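PDB 4K0J: heavy metal cation tricomponent efflux pump ZneA(CzcA-like) from Cupriavidus metallidurans, which probably exports Zn(II) from the cell in exchange for protons, as the inner-membrane antiporter of a tripartite RND heavy-metal efflux system. Local coordinates for residues 52-58 against 87-91; 209-215 against 227-233. All blocks are in the same frame, centred on the assembly; numbering follows the deposited sequence.

Interaction 1 of 2, residues 52-58 against 87-91; sequences QVNGLAA and TFGLS
Strand 46-52 ends at Gln52, which faces Leu90 as an antiparallel non-hydrogen-bonded pair (CA-CA 4.3 Å) with both side chains on one face of the sheet. From there the chain wraps round the tip of the hairpin formed by strands 79-87 and 90-97, part of the same antiparallel sheet in the periplasmic RND porter domain. Two type II turns meet, Val53 to Leu56 and Thr87 to Leu90, bringing the CA atoms of Ala57 and Phe88 to 3.9 Å. Each turn has glycine at its third position, Gly55 (phi 80°) and Gly89 (phi 102°), where positive phi suits a residue without CB. In the hairpin turn, Leu90 N bonds to Thr87 O and Thr87 N to Leu90 O, both at 2.9 Å. Gly89 joins the turns: Val53 N bonds to Gly89 O (2.8 Å) and Gly89 N to Leu56 O (2.8 Å).

Phe88 (chi1 t, chi2 84°) sets its ring edge against Ala57 (Phe88 CD1 to Ala57 CA 3.5 Å); Leu56 O lies 3.2 Å from Phe88 CD1. The small Ala58 lets its CB come within 3.3 Å of Phe88 N. Gln52 NE2 makes a short 2.5 Å bond to OD1 of the poorly ordered Asn54. Arg228 and Val226 of a second subunit pack on Ala57 and Phe88. The chemistry implies a junction held mainly by backbone polarity, Phe88 burying the largest area of any residue.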
loop_
_atom_site.group_PDB
_atom_site.type_symbol
_atom_site.label_atom_id
_atom_site.label_comp_id
_atom_site.label_asym_id
_atom_site.label_seq_id
_atom_site.Cartn_x
_atom_site.Cartn_y
_atom_site.Cartn_z
ATOM N N GLN C 52 14.152 1.779 -24.027
ATOM C CA GLN C 52 14.181 2.178 -25.429
ATOM C C GLN C 52 15.409 3.007 -25.791
ATOM O O GLN C 52 15.637 4.070 -25.223
ATOM C CB GLN C 52 12.916 2.956 -25.788
ATOM C CG GLN C 52 13.012 3.710 -27.101
ATOM C CD GLN C 52 11.696 4.335 -27.518
ATOM O OE1 GLN C 52 10.639 3.993 -26.990
ATOM N NE2 GLN C 52 11.755 5.255 -28.471
ATOM N N VAL C 53 16.193 2.510 -26.742
ATOM C CA VAL C 53 17.324 3.264 -27.278
ATOM C C VAL C 53 17.112 3.558 -28.769
ATOM O O VAL C 53 17.259 2.675 -29.615
ATOM C CB VAL C 53 18.662 2.524 -27.076
ATOM C CG1 VAL C 53 19.809 3.477 -27.302
ATOM C CG2 VAL C 53 18.746 1.928 -25.677
ATOM N N ASN C 54 16.768 4.804 -29.080
ATOM C CA ASN C 54 16.358 5.190 -30.431
ATOM C C ASN C 54 17.433 5.008 -31.504
ATOM O O ASN C 54 18.554 5.495 -31.361
ATOM C CB ASN C 54 15.868 6.643 -30.445
ATOM C CG ASN C 54 14.917 6.955 -29.300
ATOM O OD1 ASN C 54 13.745 6.575 -29.329
ATOM N ND2 ASN C 54 15.418 7.661 -28.290
ATOM N N GLY C 55 17.079 4.306 -32.577
ATOM C CA GLY C 55 17.946 4.184 -33.737
ATOM C C GLY C 55 19.059 3.155 -33.620
ATOM O O GLY C 55 19.802 2.922 -34.577
ATOM N N LEU C 56 19.170 2.535 -32.450
ATOM C CA LEU C 56 20.237 1.576 -32.189
ATOM C C LEU C 56 19.805 0.157 -32.556
ATOM O O LEU C 56 18.635 -0.195 -32.398
ATOM C CB LEU C 56 20.668 1.657 -30.720
ATOM C CG LEU C 56 22.180 1.745 -30.496
ATOM C CD1 LEU C 56 22.507 2.361 -29.146
ATOM C CD2 LEU C 56 22.808 0.376 -30.625
ATOM N N ALA C 57 20.745 -0.651 -33.046
ATOM C CA ALA C 57 20.442 -2.013 -33.492
ATOM C C ALA C 57 20.347 -3.064 -32.366
ATOM O O ALA C 57 20.343 -2.727 -31.178
ATOM C CB ALA C 57 21.428 -2.451 -34.554
ATOM N N ALA C 58 20.310 -4.336 -32.764
ATOM C CA ALA C 58 19.779 -5.423 -31.928
ATOM C C ALA C 58 20.773 -6.295 -31.148
ATOM O O ALA C 58 20.476 -7.453 -30.849
ATOM C CB ALA C 58 18.886 -6.319 -32.781
ATOM N N THR C 87 16.098 -6.126 -29.284
ATOM C CA THR C 87 16.081 -5.833 -30.711
ATOM C C THR C 87 16.392 -4.376 -31.052
ATOM O O THR C 87 16.554 -3.529 -30.168
ATOM C CB THR C 87 14.708 -6.184 -31.337
ATOM O OG1 THR C 87 14.686 -5.771 -32.710
ATOM C CG2 THR C 87 13.590 -5.482 -30.584
ATOM N N PHE C 88 16.475 -4.112 -32.355
ATOM C CA PHE C 88 16.626 -2.766 -32.894
ATOM C C PHE C 88 15.561 -1.876 -32.278
ATOM O O PHE C 88 14.364 -2.173 -32.344
ATOM C CB PHE C 88 16.498 -2.799 -34.425
ATOM C CG PHE C 88 16.545 -1.440 -35.090
ATOM C CD1 PHE C 88 17.757 -0.833 -35.378
ATOM C CD2 PHE C 88 15.373 -0.793 -35.465
ATOM C CE1 PHE C 88 17.802 0.409 -36.005
ATOM C CE2 PHE C 88 15.412 0.448 -36.092
ATOM C CZ PHE C 88 16.629 1.048 -36.360
ATOM N N GLY C 89 16.011 -0.801 -31.645
ATOM C CA GLY C 89 15.106 0.107 -30.980
ATOM C C GLY C 89 15.070 -0.063 -29.473
ATOM O O GLY C 89 15.083 0.932 -28.748
ATOM N N LEU C 90 15.040 -1.306 -28.989
ATOM C CA LEU C 90 14.734 -1.509 -27.576
ATOM C C LEU C 90 14.994 -2.879 -26.952
ATOM O O LEU C 90 15.265 -3.873 -27.623
ATOM C CB LEU C 90 13.267 -1.158 -27.313
ATOM C CG LEU C 90 12.269 -2.271 -27.621
ATOM C CD1 LEU C 90 10.923 -1.933 -27.035
ATOM C CD2 LEU C 90 12.139 -2.499 -29.109
ATOM N N SER C 91 14.888 -2.888 -25.627
ATOM C CA SER C 91 14.820 -4.095 -24.822
ATOM C C SER C 91 13.565 -4.014 -23.972
ATOM O O SER C 91 13.473 -3.166 -23.083
ATOM C CB SER C 91 16.017 -4.174 -23.889
ATOM O OG SER C 91 15.645 -4.802 -22.675
#

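Interaction 2 of 2, residues 209-215 against 227-233; sequences NNANAGG and VRGVGLI
The base of a long beta hairpin, strands 214-220 and 223-230, continues here into its flanking loops, the segments running antiparallel with directions 165° apart. Gly214 and Arg228 form a non-hydrogen-bonded pair, bracketed by Gly215 N to Val227 O (2.8 Å) and Gly229 N to Ala213 O (3.0 Å). Glycine suits position 215, since a CB would collide with Val227 CB, and position 231, where one would strike Ala211 O. Beyond the strands, asparagine OD1 atoms act as acceptors for backbone amides of the facing segment. Asn212, chi1 -88° and chi2 22°, turns OD1 onto two successive amides, Gly231 N at a very short 2.4 Å and Leu232 N at 2.5 Å, while ND2 reaches Glu60 of the third subunit. Arg228 forms salt bridges with Glu60 and Glu59 of that subunit, whose strand pairs in parallel with 227-230. The hairpin thus carries a sheet across the trimer interface, as expected of an RND docking-domain arm reaching into its neighbour. Leu232 and Ile233 pack their apolar chains on Phe746 and Val745 of strand 741-747. Asn210, with chi1 t and chi2 68°, closes the loop end: its OD1 accepts Ile233 N at 2.9 Å and touches Leu232 CD1 at 3.2 Å.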
loop_
_atom_site.group_PDB
_atom_site.type_symbol
_atom_site.label_atom_id
_atom_site.label_comp_id
_atom_site.label_asym_id
_atom_site.label_seq_id
_atom_site.Cartn_x
_atom_site.Cartn_y
_atom_site.Cartn_z
ATOM N N ASN C 209 22.449 27.265 -27.963
ATOM C CA ASN C 209 21.852 28.594 -28.111
ATOM C C ASN C 209 20.328 28.563 -28.262
ATOM O O ASN C 209 19.749 29.310 -29.049
ATOM C CB ASN C 209 22.505 29.381 -29.257
ATOM C CG ASN C 209 22.354 28.699 -30.600
ATOM O OD1 ASN C 209 21.372 28.911 -31.310
ATOM N ND2 ASN C 209 23.336 27.881 -30.961
ATOM N N ASN C 210 19.688 27.690 -27.496
ATOM C CA ASN C 210 18.236 27.657 -27.433
ATOM C C ASN C 210 17.760 27.756 -25.989
ATOM O O ASN C 210 17.395 26.757 -25.367
ATOM C CB ASN C 210 17.686 26.395 -28.097
ATOM C CG ASN C 210 16.177 26.289 -27.977
ATOM O OD1 ASN C 210 15.442 27.074 -28.575
ATOM N ND2 ASN C 210 15.709 25.323 -27.191
ATOM N N ALA C 211 17.780 28.972 -25.454
ATOM C CA ALA C 211 17.372 29.193 -24.074
ATOM C C ALA C 211 16.800 30.589 -23.876
ATOM O O ALA C 211 17.177 31.533 -24.568
ATOM C CB ALA C 211 18.544 28.958 -23.126
ATOM N N ASN C 212 15.876 30.703 -22.929
ATOM C CA ASN C 212 15.295 31.983 -22.567
ATOM C C ASN C 212 15.610 32.321 -21.121
ATOM O O ASN C 212 14.838 31.996 -20.225
ATOM C CB ASN C 212 13.779 31.960 -22.765
ATOM C CG ASN C 212 13.368 32.347 -24.168
ATOM O OD1 ASN C 212 14.160 32.253 -25.108
ATOM N ND2 ASN C 212 12.122 32.791 -24.319
ATOM N N ALA C 213 16.746 32.969 -20.892
ATOM C CA ALA C 213 17.120 33.371 -19.542
ATOM C C ALA C 213 16.147 34.410 -18.986
ATOM O O ALA C 213 15.442 35.088 -19.737
ATOM C CB ALA C 213 18.537 33.909 -19.520
ATOM N N GLY C 214 16.101 34.511 -17.662
ATOM C CA GLY C 214 15.368 35.565 -16.998
ATOM C C GLY C 214 16.341 36.338 -16.138
ATOM O O GLY C 214 17.249 35.755 -15.550
ATOM N N GLY C 215 16.162 37.652 -16.073
ATOM C CA GLY C 215 17.058 38.499 -15.307
ATOM C C GLY C 215 16.516 38.893 -13.946
ATOM O O GLY C 215 17.004 39.843 -13.337
ATOM N N VAL C 227 12.877 40.847 -15.847
ATOM C CA VAL C 227 13.646 40.910 -17.086
ATOM C C VAL C 227 13.542 39.615 -17.878
ATOM O O VAL C 227 13.802 38.534 -17.361
ATOM C CB VAL C 227 15.122 41.227 -16.827
ATOM C CG1 VAL C 227 15.871 41.333 -18.143
ATOM C CG2 VAL C 227 15.257 42.520 -16.031
ATOM N N ARG C 228 13.158 39.733 -19.141
ATOM C CA ARG C 228 13.028 38.571 -20.004
ATOM C C ARG C 228 14.002 38.605 -21.167
ATOM O O ARG C 228 13.913 39.471 -22.035
ATOM C CB ARG C 228 11.614 38.475 -20.556
ATOM C CG ARG C 228 10.633 37.881 -19.600
ATOM C CD ARG C 228 9.239 37.888 -20.183
ATOM N NE ARG C 228 9.189 37.261 -21.498
ATOM C CZ ARG C 228 8.064 36.970 -22.143
ATOM N NH1 ARG C 228 8.117 36.394 -23.336
ATOM N NH2 ARG C 228 6.887 37.246 -21.594
ATOM N N GLY C 229 14.931 37.658 -21.176
ATOM C CA GLY C 229 15.739 37.404 -22.350
ATOM C C GLY C 229 15.087 36.296 -23.152
ATOM O O GLY C 229 14.659 35.292 -22.592
ATOM N N VAL C 230 14.996 36.478 -24.463
ATOM C CA VAL C 230 14.348 35.492 -25.317
ATOM C C VAL C 230 15.300 35.000 -26.397
ATOM O O VAL C 230 15.743 35.773 -27.249
ATOM C CB VAL C 230 13.080 36.062 -25.981
ATOM C CG1 VAL C 230 12.490 35.052 -26.942
ATOM C CG2 VAL C 230 12.059 36.449 -24.923
ATOM N N GLY C 231 15.619 33.711 -26.350
ATOM C CA GLY C 231 16.520 33.116 -27.318
ATOM C C GLY C 231 16.026 31.773 -27.804
ATOM O O GLY C 231 16.734 31.056 -28.509
ATOM N N LEU C 232 14.802 31.434 -27.420
ATOM C CA LEU C 232 14.174 30.193 -27.848
ATOM C C LEU C 232 13.874 30.246 -29.349
ATOM O O LEU C 232 13.259 31.201 -29.829
ATOM C CB LEU C 232 12.887 29.965 -27.051
ATOM C CG LEU C 232 12.266 28.568 -27.077
ATOM C CD1 LEU C 232 13.171 27.559 -26.387
ATOM C CD2 LEU C 232 10.892 28.588 -26.432
ATOM N N ILE C 233 14.316 29.229 -30.086
ATOM C CA ILE C 233 14.067 29.157 -31.526
ATOM C C ILE C 233 12.581 28.921 -31.804
ATOM O O ILE C 233 11.927 28.158 -31.092
ATOM C CB ILE C 233 14.934 28.063 -32.197
ATOM C CG1 ILE C 233 14.714 28.049 -33.707
ATOM C CG2 ILE C 233 14.653 26.692 -31.598
ATOM C CD1 ILE C 233 15.372 26.889 -34.396
#

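How the interactions relate
Along the chain the two contacts lie in series, with interaction 1 complete before interaction 2 begins. Within one subunit their centres are 35 Å apart and their nearest atoms about 18 Å, so they do not touch. The trimer brings them together: Arg228, from the hairpin base of interaction 2, belongs to the surface that packs on Ala57 of interaction 1 in a neighbouring copy, and its salt-bridge partners Glu59 and Glu60 directly follow 52-58 in sequence. The loop shaped by interaction 1 therefore leads into the receiving site for the arm whose base is interaction 2. Both contacts lie at the subunit interface.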